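Local coordinates for protein Rv1364c/MT1410 (Mycobacterium tuberculosis, PDB 3KE6) that probably regulates sigma-factor activity by combining a PP2C-type, RsbU-like phosphatase with an RsbW-like anti-sigma-factor serine kinase, at residues E102-V107 against M122-L127; G132-C137 against D181-Y186; E307-H312 against K320-A325; R275-Q280 against H300-F305. One frame throughout, in Å; residues are numbered along the deposited sequence.

Contact 1: E102-V107 against M122-L127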
loop_
_atom_site.group_PDB
_atom_site.type_symbol
_atom_site.label_atom_id
_atom_site.label_comp_id
_atom_site.label_asym_id
_atom_site.label_seq_id
_atom_site.Cartn_x
_atom_site.Cartn_y
_atom_site.Cartn_z
ATOM N N GLU A 102 -7.028 -20.282 0.943
ATOM C CA GLU A 102 -6.198 -21.165 0.140
ATOM C C GLU A 102 -4.720 -20.785 0.255
ATOM O O GLU A 102 -3.858 -21.655 0.299
ATOM C CB GLU A 102 -6.639 -21.133 -1.324
ATOM C CG GLU A 102 -8.044 -21.729 -1.603
ATOM C CD GLU A 102 -8.652 -21.216 -2.905
ATOM O OE1 GLU A 102 -8.205 -20.156 -3.394
ATOM O OE2 GLU A 102 -9.578 -21.863 -3.441
ATOM N N ALA A 103 -4.426 -19.490 0.317
ATOM C CA ALA A 103 -3.033 -19.041 0.402
ATOM C C ALA A 103 -2.439 -19.454 1.746
ATOM O O ALA A 103 -1.368 -20.054 1.812
ATOM C CB ALA A 103 -2.929 -17.521 0.196
ATOM N N LEU A 104 -3.146 -19.132 2.816
ATOM C CA LEU A 104 -2.688 -19.488 4.143
ATOM C C LEU A 104 -2.434 -20.987 4.291
ATOM O O LEU A 104 -1.471 -21.397 4.939
ATOM C CB LEU A 104 -3.700 -19.036 5.184
ATOM C CG LEU A 104 -3.593 -17.590 5.657
ATOM C CD1 LEU A 104 -4.639 -17.361 6.761
ATOM C CD2 LEU A 104 -2.176 -17.257 6.153
ATOM N N GLU A 105 -3.299 -21.793 3.685
ATOM C CA GLU A 105 -3.180 -23.252 3.733
ATOM C C GLU A 105 -1.996 -23.787 2.928
ATOM O O GLU A 105 -1.428 -24.835 3.270
ATOM C CB GLU A 105 -4.476 -23.910 3.229
ATOM C CG GLU A 105 -5.669 -23.761 4.177
ATOM C CD GLU A 105 -6.940 -24.398 3.647
ATOM O OE1 GLU A 105 -7.036 -24.651 2.419
ATOM O OE2 GLU A 105 -7.844 -24.656 4.476
ATOM N N ALA A 106 -1.645 -23.085 1.846
ATOM C CA ALA A 106 -0.475 -23.448 1.044
ATOM C C ALA A 106 0.773 -23.232 1.888
ATOM O O ALA A 106 1.707 -24.046 1.862
ATOM C CB ALA A 106 -0.405 -22.616 -0.235
ATOM N N VAL A 107 0.754 -22.147 2.657
ATOM C CA VAL A 107 1.891 -21.750 3.456
ATOM C C VAL A 107 2.050 -22.701 4.609
ATOM O O VAL A 107 3.154 -23.116 4.932
ATOM C CB VAL A 107 1.712 -20.325 4.002
ATOM C CG1 VAL A 107 2.847 -19.964 4.943
ATOM C CG2 VAL A 107 1.597 -19.303 2.843
ATOM N N MET A 122 0.262 -15.038 11.760
ATOM C CA MET A 122 -0.067 -14.133 10.670
ATOM C C MET A 122 -1.462 -13.604 10.796
ATOM O O MET A 122 -2.354 -14.258 11.301
ATOM C CB MET A 122 0.017 -14.844 9.324
ATOM C CG MET A 122 1.414 -15.188 8.887
ATOM S SD MET A 122 1.357 -16.514 7.685
ATOM C CE MET A 122 1.369 -15.585 6.156
ATOM N N CYS A 123 -1.641 -12.406 10.282
ATOM C CA CYS A 123 -2.949 -11.849 10.105
ATOM C C CYS A 123 -3.066 -11.327 8.656
ATOM O O CYS A 123 -2.336 -10.433 8.248
ATOM C CB CYS A 123 -3.142 -10.762 11.144
ATOM S SG CYS A 123 -4.688 -9.959 11.057
ATOM N N VAL A 124 -3.964 -11.938 7.889
ATOM C CA VAL A 124 -4.168 -11.610 6.491
ATOM C C VAL A 124 -5.592 -11.129 6.257
ATOM O O VAL A 124 -6.532 -11.720 6.767
ATOM C CB VAL A 124 -3.956 -12.839 5.607
ATOM C CG1 VAL A 124 -4.103 -12.460 4.123
ATOM C CG2 VAL A 124 -2.597 -13.472 5.893
ATOM N N GLY A 125 -5.744 -10.072 5.461
ATOM C CA GLY A 125 -7.061 -9.560 5.096
ATOM C C GLY A 125 -7.182 -9.132 3.640
ATOM O O GLY A 125 -6.205 -8.717 3.004
ATOM N N SER A 126 -8.400 -9.232 3.110
ATOM C CA SER A 126 -8.672 -8.881 1.730
ATOM C C SER A 126 -9.853 -7.925 1.653
ATOM O O SER A 126 -10.951 -8.257 2.076
ATOM C CB SER A 126 -8.960 -10.129 0.910
ATOM O OG SER A 126 -8.771 -9.865 -0.470
ATOM N N LEU A 127 -9.611 -6.742 1.095
ATOM C CA LEU A 127 -10.639 -5.735 0.929
ATOM C C LEU A 127 -11.231 -5.831 -0.458
ATOM O O LEU A 127 -10.496 -5.768 -1.430
ATOM C CB LEU A 127 -10.017 -4.349 1.095
ATOM C CG LEU A 127 -10.932 -3.126 0.901
ATOM C CD1 LEU A 127 -12.126 -3.103 1.918
ATOM C CD2 LEU A 127 -10.109 -1.857 0.983
#

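Contact 2: G132-C137 against D181-Y186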
loop_
_atom_site.group_PDB
_atom_site.type_symbol
_atom_site.label_atom_id
_atom_site.label_comp_id
_atom_site.label_asym_id
_atom_site.label_seq_id
_atom_site.Cartn_x
_atom_site.Cartn_y
_atom_site.Cartn_z
ATOM N N GLY A 132 -16.795 -2.987 0.275
ATOM C CA GLY A 132 -16.248 -2.701 1.607
ATOM C C GLY A 132 -16.039 -3.974 2.418
ATOM O O GLY A 132 -15.545 -3.938 3.555
ATOM N N GLU A 133 -16.401 -5.112 1.831
ATOM C CA GLU A 133 -16.260 -6.387 2.496
ATOM C C GLU A 133 -14.790 -6.658 2.701
ATOM O O GLU A 133 -14.015 -6.659 1.736
ATOM C CB GLU A 133 -16.878 -7.504 1.659
ATOM C CG GLU A 133 -16.550 -8.897 2.176
ATOM C CD GLU A 133 -17.389 -9.979 1.543
ATOM O OE1 GLU A 133 -18.324 -9.650 0.782
ATOM O OE2 GLU A 133 -17.105 -11.166 1.821
ATOM N N PHE A 134 -14.427 -6.887 3.961
ATOM C CA PHE A 134 -13.052 -7.151 4.354
ATOM C C PHE A 134 -12.920 -8.517 5.050
ATOM O O PHE A 134 -13.151 -8.652 6.253
ATOM C CB PHE A 134 -12.557 -6.053 5.278
ATOM C CG PHE A 134 -11.106 -6.156 5.581
ATOM C CD1 PHE A 134 -10.170 -5.726 4.656
ATOM C CD2 PHE A 134 -10.671 -6.711 6.768
ATOM C CE1 PHE A 134 -8.817 -5.836 4.922
ATOM C CE2 PHE A 134 -9.327 -6.824 7.039
ATOM C CZ PHE A 134 -8.401 -6.386 6.126
ATOM N N GLN A 135 -12.535 -9.520 4.270
ATOM C CA GLN A 135 -12.405 -10.886 4.742
ATOM C C GLN A 135 -11.029 -11.085 5.350
ATOM O O GLN A 135 -10.031 -10.838 4.699
ATOM C CB GLN A 135 -12.606 -11.841 3.565
ATOM C CG GLN A 135 -12.271 -13.294 3.839
ATOM C CD GLN A 135 -12.880 -14.223 2.813
ATOM O OE1 GLN A 135 -13.928 -13.919 2.225
ATOM N NE2 GLN A 135 -12.244 -15.379 2.603
ATOM N N TYR A 136 -10.975 -11.555 6.589
ATOM C CA TYR A 136 -9.718 -11.629 7.310
ATOM C C TYR A 136 -9.568 -12.906 8.134
ATOM O O TYR A 136 -10.555 -13.533 8.521
ATOM C CB TYR A 136 -9.584 -10.408 8.215
ATOM C CG TYR A 136 -10.501 -10.437 9.407
ATOM C CD1 TYR A 136 -11.824 -10.028 9.305
ATOM C CD2 TYR A 136 -10.044 -10.871 10.641
ATOM C CE1 TYR A 136 -12.651 -10.043 10.397
ATOM C CE2 TYR A 136 -10.864 -10.888 11.737
ATOM C CZ TYR A 136 -12.169 -10.480 11.623
ATOM O OH TYR A 136 -12.994 -10.521 12.749
ATOM N N CYS A 137 -8.310 -13.266 8.374
ATOM C CA CYS A 137 -7.923 -14.420 9.163
ATOM C C CYS A 137 -6.836 -14.003 10.155
ATOM O O CYS A 137 -5.894 -13.289 9.792
ATOM C CB CYS A 137 -7.407 -15.551 8.270
ATOM S SG CYS A 137 -7.085 -17.106 9.176
ATOM N N ASP A 181 -13.706 4.450 7.177
ATOM C CA ASP A 181 -13.378 3.443 8.167
ATOM C C ASP A 181 -11.939 2.984 7.921
ATOM O O ASP A 181 -11.570 2.718 6.799
ATOM C CB ASP A 181 -14.340 2.236 8.069
ATOM C CG ASP A 181 -15.651 2.433 8.829
ATOM O OD1 ASP A 181 -15.857 3.485 9.476
ATOM O OD2 ASP A 181 -16.483 1.495 8.791
ATOM N N ALA A 182 -11.148 2.877 8.987
ATOM C CA ALA A 182 -9.788 2.354 8.913
ATOM C C ALA A 182 -9.615 1.055 9.728
ATOM O O ALA A 182 -10.369 0.783 10.671
ATOM C CB ALA A 182 -8.815 3.412 9.384
ATOM N N ILE A 183 -8.613 0.267 9.352
ATOM C CA ILE A 183 -8.282 -0.962 10.053
ATOM C C ILE A 183 -6.766 -1.093 10.244
ATOM O O ILE A 183 -6.000 -0.788 9.346
ATOM C CB ILE A 183 -8.811 -2.178 9.286
ATOM C CG1 ILE A 183 -8.613 -3.452 10.105
ATOM C CG2 ILE A 183 -8.111 -2.325 7.962
ATOM C CD1 ILE A 183 -9.186 -4.680 9.434
ATOM N N LEU A 184 -6.351 -1.550 11.423
ATOM C CA LEU A 184 -4.938 -1.556 11.811
ATOM C C LEU A 184 -4.405 -2.961 12.131
ATOM O O LEU A 184 -4.688 -3.533 13.169
ATOM C CB LEU A 184 -4.722 -0.622 13.009
ATOM C CG LEU A 184 -4.780 0.900 12.767
ATOM C CD1 LEU A 184 -6.137 1.389 12.240
ATOM C CD2 LEU A 184 -4.434 1.665 14.032
ATOM N N PHE A 185 -3.631 -3.505 11.212
ATOM C CA PHE A 185 -2.868 -4.724 11.439
ATOM C C PHE A 185 -1.607 -4.346 12.221
ATOM O O PHE A 185 -0.949 -3.350 11.894
ATOM C CB PHE A 185 -2.462 -5.352 10.085
ATOM C CG PHE A 185 -3.571 -6.125 9.391
ATOM C CD1 PHE A 185 -3.320 -7.372 8.834
ATOM C CD2 PHE A 185 -4.858 -5.614 9.297
ATOM C CE1 PHE A 185 -4.335 -8.094 8.204
ATOM C CE2 PHE A 185 -5.872 -6.337 8.683
ATOM C CZ PHE A 185 -5.609 -7.580 8.136
ATOM N N TYR A 186 -1.244 -5.151 13.212
ATOM C CA TYR A 186 -0.065 -4.876 14.052
ATOM C C TYR A 186 0.528 -6.188 14.589
ATOM O O TYR A 186 -0.138 -7.224 14.578
ATOM C CB TYR A 186 -0.464 -3.990 15.244
ATOM C CG TYR A 186 -1.502 -4.678 16.053
ATOM C CD1 TYR A 186 -1.161 -5.459 17.137
ATOM C CD2 TYR A 186 -2.822 -4.640 15.663
ATOM C CE1 TYR A 186 -2.132 -6.144 17.854
ATOM C CE2 TYR A 186 -3.801 -5.306 16.369
ATOM C CZ TYR A 186 -3.448 -6.061 17.462
ATOM O OH TYR A 186 -4.414 -6.734 18.148
#

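Contact 3: E307-H312 against K320-A325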
loop_
_atom_site.group_PDB
_atom_site.type_symbol
_atom_site.label_atom_id
_atom_site.label_comp_id
_atom_site.label_asym_id
_atom_site.label_seq_id
_atom_site.Cartn_x
_atom_site.Cartn_y
_atom_site.Cartn_z
ATOM N N GLU A 307 4.206 19.045 -24.590
ATOM C CA GLU A 307 5.114 19.982 -25.286
ATOM C C GLU A 307 5.524 19.450 -26.675
ATOM O O GLU A 307 5.533 20.207 -27.654
ATOM C CB GLU A 307 6.370 20.284 -24.471
ATOM C CG GLU A 307 6.136 20.944 -23.114
ATOM C CD GLU A 307 6.157 22.478 -23.128
ATOM O OE1 GLU A 307 5.799 23.093 -24.157
ATOM O OE2 GLU A 307 6.512 23.071 -22.076
ATOM N N ASN A 308 5.841 18.161 -26.752
ATOM C CA ASN A 308 6.178 17.534 -28.015
ATOM C C ASN A 308 5.007 17.571 -29.002
ATOM O O ASN A 308 5.194 17.775 -30.196
ATOM C CB ASN A 308 6.609 16.076 -27.792
ATOM C CG ASN A 308 7.998 15.950 -27.130
ATOM O OD1 ASN A 308 8.838 16.852 -27.220
ATOM N ND2 ASN A 308 8.236 14.815 -26.479
ATOM N N ALA A 309 3.800 17.373 -28.502
ATOM C CA ALA A 309 2.607 17.437 -29.320
ATOM C C ALA A 309 2.449 18.829 -29.911
ATOM O O ALA A 309 2.179 18.989 -31.087
ATOM C CB ALA A 309 1.384 17.076 -28.474
ATOM N N VAL A 310 2.639 19.844 -29.083
ATOM C CA VAL A 310 2.507 21.219 -29.532
ATOM C C VAL A 310 3.565 21.619 -30.546
ATOM O O VAL A 310 3.253 22.215 -31.572
ATOM C CB VAL A 310 2.583 22.179 -28.355
ATOM C CG1 VAL A 310 2.761 23.599 -28.861
ATOM C CG2 VAL A 310 1.331 22.036 -27.513
ATOM N N GLU A 311 4.818 21.285 -30.266
ATOM C CA GLU A 311 5.912 21.779 -31.082
ATOM C C GLU A 311 6.153 20.933 -32.321
ATOM O O GLU A 311 6.706 21.430 -33.298
ATOM C CB GLU A 311 7.195 21.923 -30.242
ATOM C CG GLU A 311 8.260 20.818 -30.361
ATOM C CD GLU A 311 9.514 21.182 -29.585
ATOM O OE1 GLU A 311 9.373 21.532 -28.400
ATOM O OE2 GLU A 311 10.635 21.142 -30.150
ATOM N N HIS A 312 5.726 19.672 -32.300
ATOM C CA HIS A 312 6.116 18.728 -33.349
ATOM C C HIS A 312 5.039 18.105 -34.241
ATOM O O HIS A 312 5.450 17.389 -35.150
ATOM C CB HIS A 312 6.880 17.530 -32.721
ATOM C CG HIS A 312 8.364 17.711 -32.638
ATOM N ND1 HIS A 312 9.164 17.839 -33.756
ATOM C CD2 HIS A 312 9.198 17.737 -31.570
ATOM C CE1 HIS A 312 10.424 17.970 -33.377
ATOM N NE2 HIS A 312 10.472 17.906 -32.056
ATOM N N LYS A 320 -8.629 22.224 -29.496
ATOM C CA LYS A 320 -8.894 20.905 -28.877
ATOM C C LYS A 320 -8.029 19.781 -29.454
ATOM O O LYS A 320 -8.465 18.634 -29.565
ATOM C CB LYS A 320 -10.379 20.525 -29.011
ATOM C CG LYS A 320 -11.347 21.591 -28.547
ATOM C CD LYS A 320 -11.202 21.908 -27.064
ATOM C CE LYS A 320 -12.103 23.083 -26.662
ATOM N NZ LYS A 320 -13.513 22.637 -26.392
ATOM N N GLY A 321 -6.802 20.119 -29.820
ATOM C CA GLY A 321 -5.944 19.198 -30.520
ATOM C C GLY A 321 -5.219 18.243 -29.604
ATOM O O GLY A 321 -4.539 17.363 -30.082
ATOM N N ILE A 322 -5.361 18.418 -28.291
ATOM C CA ILE A 322 -4.668 17.585 -27.333
ATOM C C ILE A 322 -5.609 16.957 -26.303
ATOM O O ILE A 322 -6.397 17.664 -25.650
ATOM C CB ILE A 322 -3.579 18.376 -26.625
ATOM C CG1 ILE A 322 -2.646 19.005 -27.686
ATOM C CG2 ILE A 322 -2.794 17.448 -25.674
ATOM C CD1 ILE A 322 -1.327 19.497 -27.162
ATOM N N VAL A 323 -5.527 15.632 -26.158
ATOM C CA VAL A 323 -6.370 14.932 -25.213
ATOM C C VAL A 323 -5.498 14.229 -24.207
ATOM O O VAL A 323 -4.581 13.496 -24.576
ATOM C CB VAL A 323 -7.291 13.922 -25.915
ATOM C CG1 VAL A 323 -8.322 13.380 -24.940
ATOM C CG2 VAL A 323 -7.976 14.575 -27.130
ATOM N N VAL A 324 -5.754 14.475 -22.930
ATOM C CA VAL A 324 -4.966 13.853 -21.874
ATOM C C VAL A 324 -5.907 13.123 -20.965
ATOM O O VAL A 324 -6.973 13.617 -20.629
ATOM C CB VAL A 324 -4.191 14.884 -21.017
ATOM C CG1 VAL A 324 -3.349 14.158 -19.989
ATOM C CG2 VAL A 324 -3.332 15.838 -21.874
ATOM N N ALA A 325 -5.508 11.931 -20.578
ATOM C CA ALA A 325 -6.325 11.062 -19.749
ATOM C C ALA A 325 -5.374 10.396 -18.790
ATOM O O ALA A 325 -4.248 10.066 -19.162
ATOM C CB ALA A 325 -7.032 10.033 -20.606
#

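Contact 4: R275-Q280 against H300-F305. With SO4 (sulfate ion), chain C.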
loop_
_atom_site.group_PDB
_atom_site.type_symbol
_atom_site.label_atom_id
_atom_site.label_comp_id
_atom_site.label_asym_id
_atom_site.label_seq_id
_atom_site.Cartn_x
_atom_site.Cartn_y
_atom_site.Cartn_z
ATOM N N ARG A 275 1.636 23.858 -19.264
ATOM C CA ARG A 275 1.542 24.508 -17.975
ATOM C C ARG A 275 0.168 24.209 -17.425
ATOM O O ARG A 275 0.005 23.949 -16.239
ATOM C CB ARG A 275 1.796 26.021 -18.112
ATOM C CG ARG A 275 1.664 26.802 -16.804
ATOM C CD ARG A 275 1.844 28.275 -17.004
ATOM N NE ARG A 275 0.905 28.774 -17.995
ATOM C CZ ARG A 275 0.887 30.019 -18.488
ATOM N NH1 ARG A 275 -0.026 30.346 -19.391
ATOM N NH2 ARG A 275 1.751 30.943 -18.081
ATOM N N THR A 276 -0.822 24.203 -18.300
ATOM C CA THR A 276 -2.194 23.870 -17.892
ATOM C C THR A 276 -2.304 22.434 -17.425
ATOM O O THR A 276 -2.746 22.169 -16.320
ATOM C CB THR A 276 -3.186 24.190 -19.004
ATOM O OG1 THR A 276 -3.217 25.605 -19.182
ATOM C CG2 THR A 276 -4.548 23.784 -18.622
ATOM N N VAL A 277 -1.827 21.508 -18.241
ATOM C CA VAL A 277 -1.819 20.096 -17.856
ATOM C C VAL A 277 -1.053 19.819 -16.547
ATOM O O VAL A 277 -1.628 19.257 -15.617
ATOM C CB VAL A 277 -1.272 19.267 -18.975
ATOM C CG1 VAL A 277 -1.107 17.808 -18.550
ATOM C CG2 VAL A 277 -2.201 19.457 -20.198
ATOM N N ARG A 278 0.204 20.239 -16.451
ATOM C CA ARG A 278 0.958 20.141 -15.185
ATOM C C ARG A 278 0.121 20.616 -13.989
ATOM O O ARG A 278 0.032 19.912 -12.991
ATOM C CB ARG A 278 2.262 20.958 -15.232
ATOM C CG ARG A 278 3.376 20.327 -16.059
ATOM C CD ARG A 278 4.770 20.957 -15.799
ATOM N NE ARG A 278 4.726 22.399 -15.888
ATOM C CZ ARG A 278 5.006 23.104 -16.984
ATOM N NH1 ARG A 278 4.923 24.424 -16.953
ATOM N NH2 ARG A 278 5.364 22.512 -18.108
ATOM N N ALA A 279 -0.475 21.805 -14.048
ATOM C CA ALA A 279 -1.199 22.273 -12.838
ATOM C C ALA A 279 -2.235 21.227 -12.426
ATOM O O ALA A 279 -2.241 20.740 -11.297
ATOM C CB ALA A 279 -1.838 23.606 -13.037
ATOM N N GLN A 280 -3.079 20.839 -13.375
ATOM C CA GLN A 280 -4.158 19.907 -13.101
ATOM C C GLN A 280 -3.676 18.538 -12.728
ATOM O O GLN A 280 -4.224 17.910 -11.845
ATOM C CB GLN A 280 -5.052 19.807 -14.300
ATOM C CG GLN A 280 -5.914 21.002 -14.478
ATOM C CD GLN A 280 -6.978 20.754 -15.514
ATOM O OE1 GLN A 280 -7.720 19.762 -15.425
ATOM N NE2 GLN A 280 -7.069 21.643 -16.507
ATOM N N HIS A 300 6.655 15.068 -15.234
ATOM C CA HIS A 300 7.725 15.262 -16.219
ATOM C C HIS A 300 7.330 14.613 -17.547
ATOM O O HIS A 300 7.327 15.266 -18.592
ATOM C CB HIS A 300 9.023 14.665 -15.677
ATOM C CG HIS A 300 10.239 14.984 -16.478
ATOM N ND1 HIS A 300 11.506 14.870 -15.950
ATOM C CD2 HIS A 300 10.404 15.337 -17.776
ATOM C CE1 HIS A 300 12.400 15.159 -16.882
ATOM N NE2 HIS A 300 11.758 15.452 -18.000
ATOM N N ALA A 301 6.948 13.339 -17.493
ATOM C CA ALA A 301 6.641 12.579 -18.732
ATOM C C ALA A 301 5.529 13.250 -19.513
ATOM O O ALA A 301 5.671 13.558 -20.682
ATOM C CB ALA A 301 6.262 11.140 -18.419
ATOM N N ILE A 302 4.432 13.511 -18.841
ATOM C CA ILE A 302 3.239 13.996 -19.515
ATOM C C ILE A 302 3.443 15.400 -20.020
ATOM O O ILE A 302 3.007 15.713 -21.131
ATOM C CB ILE A 302 2.008 13.882 -18.593
ATOM C CG1 ILE A 302 1.764 12.387 -18.303
ATOM C CG2 ILE A 302 0.788 14.519 -19.203
ATOM C CD1 ILE A 302 0.377 12.082 -17.813
ATOM N N SER A 303 4.122 16.232 -19.234
ATOM C CA SER A 303 4.448 17.573 -19.661
ATOM C C SER A 303 5.231 17.513 -20.973
ATOM O O SER A 303 4.983 18.276 -21.893
ATOM C CB SER A 303 5.263 18.272 -18.570
ATOM O OG SER A 303 5.557 19.627 -18.914
ATOM N N GLU A 304 6.163 16.575 -21.081
ATOM C CA GLU A 304 6.980 16.500 -22.281
ATOM C C GLU A 304 6.164 15.997 -23.477
ATOM O O GLU A 304 6.353 16.478 -24.613
ATOM C CB GLU A 304 8.259 15.682 -22.048
ATOM C CG GLU A 304 9.401 16.487 -21.381
ATOM C CD GLU A 304 9.847 17.730 -22.180
ATOM O OE1 GLU A 304 10.607 17.571 -23.172
ATOM O OE2 GLU A 304 9.466 18.875 -21.806
ATOM N N PHE A 305 5.230 15.086 -23.221
ATOM C CA PHE A 305 4.337 14.610 -24.268
ATOM C C PHE A 305 3.507 15.755 -24.810
ATOM O O PHE A 305 3.304 15.862 -26.007
ATOM C CB PHE A 305 3.368 13.558 -23.737
ATOM C CG PHE A 305 3.993 12.233 -23.399
ATOM C CD1 PHE A 305 5.211 11.854 -23.902
ATOM C CD2 PHE A 305 3.295 11.327 -22.575
ATOM C CE1 PHE A 305 5.748 10.608 -23.581
ATOM C CE2 PHE A 305 3.824 10.076 -22.242
ATOM C CZ PHE A 305 5.053 9.715 -22.747
HETATM S S SO4 C . 5.641 22.521 -12.102
HETATM O O1 SO4 C . 4.582 22.106 -11.239
HETATM O O2 SO4 C . 5.078 23.115 -13.291
HETATM O O3 SO4 C . 6.435 23.496 -11.401
HETATM O O4 SO4 C . 6.464 21.416 -12.510
#

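Contact 1: E102-V107 against M122-L127
Leu104 meets Met122 and Val124 where helix 100-110 lies on the outer face of a sheet in the PP2C-like beta sandwich of the phosphatase domain. The contact illustrates how one branched side chain can carry the packing between a short helical segment and a strand. All the packing across it is apolar. CD2 of Leu104 does the touching, lying 3.8 Å from Val124 CG2, and it sets itself against two residues of the strand that share the same face. CG of Leu104 stands anti to the carbonyl carbon, with chi1 at -84°, which carries the isobutyl group down from the helix toward the strand. The side chains run past one another in opposite directions.

No hydrogen bond crosses between the two segments; within the helix Val107 N bonds to Ala103 O, while strand 121-128 pairs with strands 64-71 and 133-139. Cys123 turns to the reverse face of the sheet, so only the residues beside it reach the helix. Leu90 of helix 77-95 packs on Met122, and Phe170 and Cys137 pack on Leu104. Met122 bends at its third torsion, chi3 94°, bringing its CE methyl to 3.9 Å from CD2 of Leu104.

Contact 2: G132-C137 against D181-Y186
The rings of Phe134 and Phe185 meet rim to rim, neither lying over the face of the other. Their planes stand at 89° and their centroids are 6.0 Å apart, yet this is not a T-shaped stack. Phe185 CE2 and CZ come to the edge of the Phe134 ring near its plane, each 3.6 Å from Phe134 CZ. Around the Phe185 ring, Phe134 CE2 and Ile183 CD1 both lie at the edge, in plane. The tip of Ile183 approaches the Phe134 ring obliquely, with CD1 3.7 Å from Phe134 CD2 and also close to CE2.

The torsions explain how one methyl can serve two rings. Ile183 is fully extended, its CG1 anti to the backbone N (chi1 -173°), an outstretched shape that carries CD1 from its own strand into the interior. Phe134 comes to meet it from the opposite direction. Phe185 starts out less directly, but its ring swings nearer and completes the trio.

Strands 133-139 and 182-186 belong to different sheets. Their closest CA atoms here, those of Phe134 and Ile183, are 9.7 Å apart, a spacing bridged by side chains. The contact therefore lies in the core of the PP2C-like sandwich. Leu127 and Cys123 extend it on one sheet and Met254 on the other. Asp188, one of the manganese-binding residues, lies two residues beyond strand 182-186.

No hydrogen bond joins the two segments. Their association is wholly apolar, so it should depend on the fit of buried hydrocarbon and on exclusion of water, with little of the directionality that polar bonds would impose.

Contact 3: E307-H312 against K320-A325
The last turns of helix 292-312 pass beside the start of strand 322-328, with the CA atoms of Ala309 and Ile322 only 7.5 Å apart, near enough for short side chains to close the gap. Ile322 supplies the reach. Its CG1 stands anti to the carbonyl carbon (chi1 -54°) and the chain then runs on extended (chi2 -164°), which delivers the CD1 methyl to the helix. There CD1 meets two consecutive residues. Ala309 offers its CB from a position pointing at the strand, at 3.9 Å from CD1 of Ile322. Val310 contributes only one branch: its CG2 lies 3.7 Å from Ile322 CD1, and the two side chains cross at about a right angle. One terminal methyl is thus shared by a small residue that lets the strand come close and a branched one that flanks it.

The contact is entirely apolar, and polar backbone groups find partners away from it. In the helix, Glu311 N bonds to Glu307 O. Strand 322-328 pairs with strands 263-267 and 333-340, and Gly321 and Ile322 both face Leu267 in a classic beta bulge. Asp268 also holds the backbone N of Lys320 by a hydrogen bond through OD1. Ala269 packs on Ile322 and Asp340 on Ala309, so the neighbouring loop and strand close round the contact.

Helix against sheet in this manner is the layered alpha/beta sandwich of the histidine-kinase-like ATPases, the Bergerat fold, in which the helix bearing Glu304, Asn308 and His312 probably corresponds to the N-box helix.

Contact 4: R275-Q280 against H300-F305
Arg278 spans the distance from helix 273-288 to Ser303 of helix 292-312, and its course from CB outward is a compact example of an arginine shared between protein and anion. CB leaves the helix alongside the contact, not straight at the other helix, with O2 of a sulfate at its side. CG then passes Ser303, lying 3.8 Å from its CB. CD sits between the two partners, 3.3 Å from sulfate O2 and 3.5 Å from Ser303 OG. A bend at chi3, -50°, turns the head group so that its two ends serve different acceptors. NE gives a hydrogen bond of 2.7 Å to sulfate O2, which is far from straight.

The sulfate, probably from the crystallisation liquor, also accepts a bond from Arg282 NE. Deeper than these polar groups the helices pack directly as one layer of the Bergerat-type alpha/beta sandwich: Val277 CG1 crosses to Ile302 CG2 at 3.9 Å, the side chains at about a right angle. Leu267 continues the apolar layer beneath Val277, while Ala336, Val338 and Leu381 of the sheet receive Ile302.

Beyond CZ, one face of the guanidinium has CA of Arg275, from the preceding turn, above it and displaced toward its margin. Arg278 NH2 ends the chain by donating to Ser303 OG at 3.0 Å, with an N-H...O angle of 160° and the oxygen just 4° out of the guanidinium plane.

In the fold
From the N terminus, contact 1 closes first, turning helix 100-110 back onto strand 121-128 across 14 intervening residues. Contact 2 follows and closes a longer, 43-residue excursion that brings strand 182-186, of the facing sheet, against the sheet that holds contact 1's strand; the two touch through neighbouring strands 121-128 and 133-139. In the ATPase-like part, contact 4 closes the helical hairpin of 273-288 and 292-312, and contact 3 then returns the end of that second helix to strand 322-328. All four lie in series, without nesting or crossing. Contacts 3 and 4, centres 10 Å apart, share helix 292-312, whereas the phosphatase pair lies 37 to 46 Å away between centres.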